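Local coordinates for protein Na Glutathione S-transferase 1 (Necator americanus, PDB 2ON7) that probably conjugates glutathione to electrophilic substrates, as a dimeric glutathione S-transferase of the human hookworm, at residues F106-G111 against G115-L120; V100-F105 against L126-K131. One frame throughout, in Å; residues are numbered along the deposited sequence.

Contact 1. Residues F106-G111 against G115-L120; sequences FYTVIG and GDVEQL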
loop_
_atom_site.group_PDB
_atom_site.type_symbol
_atom_site.label_atom_id
_atom_site.label_comp_id
_atom_site.label_asym_id
_atom_site.label_seq_id
_atom_site.Cartn_x
_atom_site.Cartn_y
_atom_site.Cartn_z
ATOM N N PHE A 106 -16.422 9.820 -1.760
ATOM C CA PHE A 106 -15.867 10.145 -3.077
ATOM C C PHE A 106 -16.697 9.623 -4.248
ATOM O O PHE A 106 -17.094 10.387 -5.121
ATOM C CB PHE A 106 -14.444 9.597 -3.166
ATOM C CG PHE A 106 -13.619 10.207 -4.268
ATOM C CD1 PHE A 106 -13.447 9.529 -5.487
ATOM C CD2 PHE A 106 -13.010 11.462 -4.097
ATOM C CE1 PHE A 106 -12.687 10.089 -6.520
ATOM C CE2 PHE A 106 -12.218 12.017 -5.126
ATOM C CZ PHE A 106 -12.062 11.338 -6.333
ATOM N N TYR A 107 -16.970 8.321 -4.245
ATOM C CA TYR A 107 -17.773 7.667 -5.295
ATOM C C TYR A 107 -19.213 8.190 -5.398
ATOM O O TYR A 107 -19.828 8.105 -6.465
ATOM C CB TYR A 107 -17.712 6.133 -5.147
ATOM C CG TYR A 107 -16.390 5.565 -5.651
ATOM C CD1 TYR A 107 -16.319 4.825 -6.841
ATOM C CD2 TYR A 107 -15.204 5.811 -4.968
ATOM C CE1 TYR A 107 -15.094 4.314 -7.309
ATOM C CE2 TYR A 107 -13.978 5.325 -5.433
ATOM C CZ TYR A 107 -13.927 4.574 -6.601
ATOM O OH TYR A 107 -12.689 4.104 -7.039
ATOM N N THR A 108 -19.733 8.744 -4.298
ATOM C CA THR A 108 -21.017 9.442 -4.300
ATOM C C THR A 108 -20.871 10.869 -4.842
ATOM O O THR A 108 -21.705 11.307 -5.640
ATOM C CB THR A 108 -21.707 9.444 -2.893
ATOM O OG1 THR A 108 -22.048 8.108 -2.522
ATOM C CG2 THR A 108 -22.991 10.288 -2.895
ATOM N N VAL A 109 -19.835 11.596 -4.407
ATOM C CA VAL A 109 -19.671 12.991 -4.844
ATOM C C VAL A 109 -19.335 13.093 -6.350
ATOM O O VAL A 109 -19.796 14.014 -7.045
ATOM C CB VAL A 109 -18.694 13.805 -3.950
ATOM C CG1 VAL A 109 -17.217 13.489 -4.288
ATOM C CG2 VAL A 109 -18.995 15.316 -4.060
ATOM N N ILE A 110 -18.559 12.129 -6.851
ATOM C CA ILE A 110 -18.212 12.106 -8.273
ATOM C C ILE A 110 -19.378 11.595 -9.143
ATOM O O ILE A 110 -19.213 11.353 -10.343
ATOM C CB ILE A 110 -16.884 11.334 -8.556
ATOM C CG1 ILE A 110 -17.035 9.823 -8.308
ATOM C CG2 ILE A 110 -15.720 11.966 -7.766
ATOM C CD1 ILE A 110 -15.867 8.970 -8.810
ATOM N N GLY A 111 -20.545 11.431 -8.524
ATOM C CA GLY A 111 -21.723 10.970 -9.224
ATOM C C GLY A 111 -21.714 9.522 -9.673
ATOM O O GLY A 111 -22.589 9.097 -10.421
ATOM N N GLY A 115 -26.095 7.891 -2.923
ATOM C CA GLY A 115 -25.904 8.209 -1.510
ATOM C C GLY A 115 -26.167 9.673 -1.219
ATOM O O GLY A 115 -26.296 10.481 -2.145
ATOM N N ASP A 116 -26.247 10.026 0.065
ATOM C CA ASP A 116 -26.420 11.428 0.445
ATOM C C ASP A 116 -25.131 12.182 0.817
ATOM O O ASP A 116 -24.572 11.999 1.906
ATOM C CB ASP A 116 -27.460 11.596 1.542
ATOM C CG ASP A 116 -27.770 13.039 1.797
ATOM O OD1 ASP A 116 -26.809 13.803 2.044
ATOM O OD2 ASP A 116 -28.959 13.417 1.722
ATOM N N VAL A 117 -24.708 13.054 -0.107
ATOM C CA VAL A 117 -23.553 13.960 0.026
ATOM C C VAL A 117 -23.307 14.607 1.400
ATOM O O VAL A 117 -22.380 14.216 2.101
ATOM C CB VAL A 117 -23.565 15.056 -1.075
ATOM C CG1 VAL A 117 -22.998 14.509 -2.392
ATOM C CG2 VAL A 117 -24.995 15.667 -1.250
ATOM N N GLU A 118 -24.127 15.589 1.780
ATOM C CA GLU A 118 -23.895 16.349 3.015
ATOM C C GLU A 118 -23.752 15.416 4.242
ATOM O O GLU A 118 -22.937 15.662 5.142
ATOM C CB GLU A 118 -25.009 17.383 3.216
ATOM C CG GLU A 118 -24.519 18.768 3.682
ATOM C CD GLU A 118 -23.749 19.543 2.606
ATOM O OE1 GLU A 118 -22.695 20.137 2.937
ATOM O OE2 GLU A 118 -24.198 19.562 1.431
ATOM N N GLN A 119 -24.547 14.342 4.240
ATOM C CA GLN A 119 -24.544 13.323 5.292
ATOM C C GLN A 119 -23.289 12.449 5.249
ATOM O O GLN A 119 -22.671 12.191 6.286
ATOM C CB GLN A 119 -25.818 12.471 5.206
ATOM C CG GLN A 119 -27.063 13.077 5.916
ATOM C CD GLN A 119 -27.915 14.016 5.036
ATOM O OE1 GLN A 119 -29.123 13.808 4.878
ATOM N NE2 GLN A 119 -27.290 15.054 4.480
ATOM N N LEU A 120 -22.919 11.987 4.056
ATOM C CA LEU A 120 -21.636 11.296 3.876
ATOM C C LEU A 120 -20.407 12.209 4.075
ATOM O O LEU A 120 -19.324 11.717 4.363
ATOM C CB LEU A 120 -21.574 10.528 2.536
ATOM C CG LEU A 120 -22.560 9.362 2.301
ATOM C CD1 LEU A 120 -22.799 9.109 0.811
ATOM C CD2 LEU A 120 -22.076 8.098 2.979
#

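Contact 2. Residues V100-F105 against L126-K131; sequences VEIKSF and LPARDK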
loop_
_atom_site.group_PDB
_atom_site.type_symbol
_atom_site.label_atom_id
_atom_site.label_comp_id
_atom_site.label_asym_id
_atom_site.label_seq_id
_atom_site.Cartn_x
_atom_site.Cartn_y
_atom_site.Cartn_z
ATOM N N VAL A 100 -9.419 4.594 1.486
ATOM C CA VAL A 100 -10.355 3.477 1.814
ATOM C C VAL A 100 -11.497 3.926 2.766
ATOM O O VAL A 100 -12.671 3.562 2.581
ATOM C CB VAL A 100 -9.574 2.203 2.411
ATOM C CG1 VAL A 100 -10.477 1.275 3.224
ATOM C CG2 VAL A 100 -8.859 1.411 1.314
ATOM N N GLU A 101 -11.137 4.691 3.801
ATOM C CA GLU A 101 -12.115 5.294 4.717
ATOM C C GLU A 101 -13.179 6.088 3.982
ATOM O O GLU A 101 -14.372 6.010 4.336
ATOM C CB GLU A 101 -11.429 6.223 5.712
ATOM C CG GLU A 101 -11.044 5.572 7.018
ATOM C CD GLU A 101 -9.850 6.235 7.678
ATOM O OE1 GLU A 101 -9.144 5.542 8.433
ATOM O OE2 GLU A 101 -9.591 7.432 7.425
ATOM N N ILE A 102 -12.755 6.846 2.963
ATOM C CA ILE A 102 -13.645 7.829 2.308
ATOM C C ILE A 102 -14.266 7.376 0.973
ATOM O O ILE A 102 -15.092 8.069 0.420
ATOM C CB ILE A 102 -12.955 9.231 2.148
ATOM C CG1 ILE A 102 -12.155 9.307 0.849
ATOM C CG2 ILE A 102 -12.088 9.564 3.405
ATOM C CD1 ILE A 102 -11.593 10.692 0.540
ATOM N N LYS A 103 -13.810 6.238 0.458
ATOM C CA LYS A 103 -14.335 5.608 -0.762
ATOM C C LYS A 103 -15.871 5.760 -0.969
ATOM O O LYS A 103 -16.322 6.022 -2.071
ATOM C CB LYS A 103 -13.948 4.127 -0.755
ATOM C CG LYS A 103 -13.857 3.488 -2.108
ATOM C CD LYS A 103 -13.090 2.176 -2.005
ATOM C CE LYS A 103 -13.237 1.365 -3.290
ATOM N NZ LYS A 103 -12.671 2.108 -4.466
ATOM N N SER A 104 -16.656 5.615 0.086
ATOM C CA SER A 104 -18.079 5.860 0.009
ATOM C C SER A 104 -18.497 7.339 -0.174
ATOM O O SER A 104 -19.551 7.608 -0.772
ATOM C CB SER A 104 -18.790 5.270 1.234
ATOM O OG SER A 104 -18.449 5.995 2.392
ATOM N N PHE A 105 -17.732 8.286 0.369
ATOM C CA PHE A 105 -18.018 9.686 0.081
ATOM C C PHE A 105 -17.685 10.064 -1.367
ATOM O O PHE A 105 -18.536 10.587 -2.080
ATOM C CB PHE A 105 -17.307 10.652 1.025
ATOM C CG PHE A 105 -17.419 12.072 0.574
ATOM C CD1 PHE A 105 -18.583 12.809 0.850
ATOM C CD2 PHE A 105 -16.415 12.650 -0.204
ATOM C CE1 PHE A 105 -18.724 14.124 0.394
ATOM C CE2 PHE A 105 -16.542 13.951 -0.668
ATOM C CZ PHE A 105 -17.705 14.697 -0.369
ATOM N N LEU A 126 -15.331 13.957 6.780
ATOM C CA LEU A 126 -14.726 14.910 7.727
ATOM C C LEU A 126 -13.883 14.259 8.873
ATOM O O LEU A 126 -12.743 14.670 9.103
ATOM C CB LEU A 126 -15.758 15.934 8.253
ATOM C CG LEU A 126 -16.361 16.948 7.264
ATOM C CD1 LEU A 126 -17.191 17.964 8.012
ATOM C CD2 LEU A 126 -15.311 17.660 6.428
ATOM N N PRO A 127 -14.447 13.260 9.597
ATOM C CA PRO A 127 -13.611 12.403 10.454
ATOM C C PRO A 127 -12.329 11.894 9.764
ATOM O O PRO A 127 -11.223 12.299 10.150
ATOM C CB PRO A 127 -14.549 11.241 10.810
ATOM C CG PRO A 127 -15.923 11.868 10.778
ATOM C CD PRO A 127 -15.886 12.925 9.708
ATOM N N ALA A 128 -12.466 11.034 8.758
ATOM C CA ALA A 128 -11.323 10.493 8.047
ATOM C C ALA A 128 -10.248 11.543 7.692
ATOM O O ALA A 128 -9.057 11.243 7.677
ATOM C CB ALA A 128 -11.792 9.777 6.763
ATOM N N ARG A 129 -10.670 12.754 7.370
ATOM C CA ARG A 129 -9.749 13.782 6.898
ATOM C C ARG A 129 -8.979 14.393 8.076
ATOM O O ARG A 129 -7.831 14.831 7.926
ATOM C CB ARG A 129 -10.518 14.864 6.147
ATOM C CG ARG A 129 -9.737 16.122 6.043
ATOM C CD ARG A 129 -10.580 17.345 6.001
ATOM N NE ARG A 129 -11.229 17.554 7.272
ATOM C CZ ARG A 129 -11.837 18.677 7.639
ATOM N NH1 ARG A 129 -11.891 19.727 6.816
ATOM N NH2 ARG A 129 -12.386 18.736 8.839
ATOM N N ASP A 130 -9.664 14.441 9.223
ATOM C CA ASP A 130 -9.140 15.004 10.458
ATOM C C ASP A 130 -8.009 14.131 10.966
ATOM O O ASP A 130 -6.946 14.605 11.374
ATOM C CB ASP A 130 -10.247 15.091 11.518
ATOM C CG ASP A 130 -11.336 16.127 11.174
ATOM O OD1 ASP A 130 -11.157 16.976 10.276
ATOM O OD2 ASP A 130 -12.391 16.081 11.807
ATOM N N LYS A 131 -8.221 12.833 10.923
ATOM C CA LYS A 131 -7.164 11.958 11.337
ATOM C C LYS A 131 -6.019 12.117 10.352
ATOM O O LYS A 131 -4.903 12.399 10.769
ATOM C CB LYS A 131 -7.629 10.506 11.422
ATOM C CG LYS A 131 -6.556 9.552 11.909
ATOM C CD LYS A 131 -7.122 8.150 12.168
ATOM C CE LYS A 131 -7.267 7.380 10.869
ATOM N NZ LYS A 131 -7.933 6.080 11.119
#

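Contact 1. Residues F106-G111 against G115-L120
T108 meets the segment G115-L120 with both branches of its side chain, and its first torsion (chi1 -65°) sets their roles: OG1 is placed anti to the carbonyl carbon and CG2 anti to the backbone N. The methyl CG2 is thereby carried out toward the chain that returns from the turn, where it lies 3.4 Å from G115 O and close to the carbonyl carbon of the same glycine. OG1 faces another way. It hydrogen-bonds to S104 O, one turn back on its own helix, while the methyl CD1 of L120 lies 3.6 Å from T108 OG1. L120 reaches it because its CG is anti to the carbonyl carbon (chi1 -63°), and the two side chains run nearly perpendicular to each other, with CD1 also 3.9 Å from T108 CB.

Beyond the threonine, V109 and V117 touch loosely through their methyls, CG2 of V109 standing 4.4 Å from CG1 of V117. The latter methyl also approaches T108 CG2. G115 brings its backbone up to T108, its CA lying 4.0 Å from T108 OG1. Next to it D116 turns its side chain from the contact and N-caps helix 117-141: Q119 N donates to OD1 at 3.2 Å in an almost straight bond (170°), arriving on the anti side of the carboxylate and well out of its plane.

Chemically, then, the two segments are joined by methyl packing, with a threonine whose hydroxyl is already engaged by its own helix. The polar bonds run along each helix rather than between the two segments, and the aspartate cap probably helps fix where the second helix of this surface hairpin begins.

Contact 2. Residues V100-F105 against L126-K131
E101 and K131 extend from facing helices and meet with their chains at about a right angle. The glutamate is stretched out beyond CG, whereas the lysine bends at chi3 (80°), which turns its ammonium group toward the carboxylate. K131 NZ donates to E101 OE1 at 3.0 Å in a salt bridge, approaching from the syn side but 32° out of the carboxylate plane. The other oxygen, OE2, rests against the methyl of A128, 3.3 Å from its CB, so the carboxylate spans the alanine and the lysine.

A128 CB is also approached by a branch of I102: the methyl CG2 lies 3.4 Å from it. Thus E101 and I102, neighbours in sequence, both bear on one small side chain. I102 continues inward to L125 and to H163 of helix 155-168, whereas the ion pair lies toward solvent, K131 being exposed and E101 partly so. On R129, L126 CD2 lies over the centre of one guanidinium face, and NH1 reaches F174 O.

The short helical axes approach to 9.3 Å at a crossing angle of -150°, and the closest CA pair is E101 and A128. In this protein the small A128 lies where the helices come close and the salt bridge flanks it; the antiparallel helix pair itself is part of the all-helical C-terminal domain of the glutathione S-transferase fold.

Both contacts join helix 82-109 to helix 117-141, and their centres lie 12 Å apart. Contact 1 holds the turn end of this helical hairpin, at the surface; contact 2 lies farther along the antiparallel pair and is partly buried. In chain order the first segment of contact 2 precedes both segments of contact 1, and its second follows them, so contact 1 is nested inside. F105 connects the two, its ring packing on V117 O and L120 O. All four segments belong to the helical C-terminal domain. V100, at the start of segment 100-105, packs on V100 of the second subunit, so this part of helix 82-109 reaches the dimer interface, whereas contact 1 is not touched by the other chain.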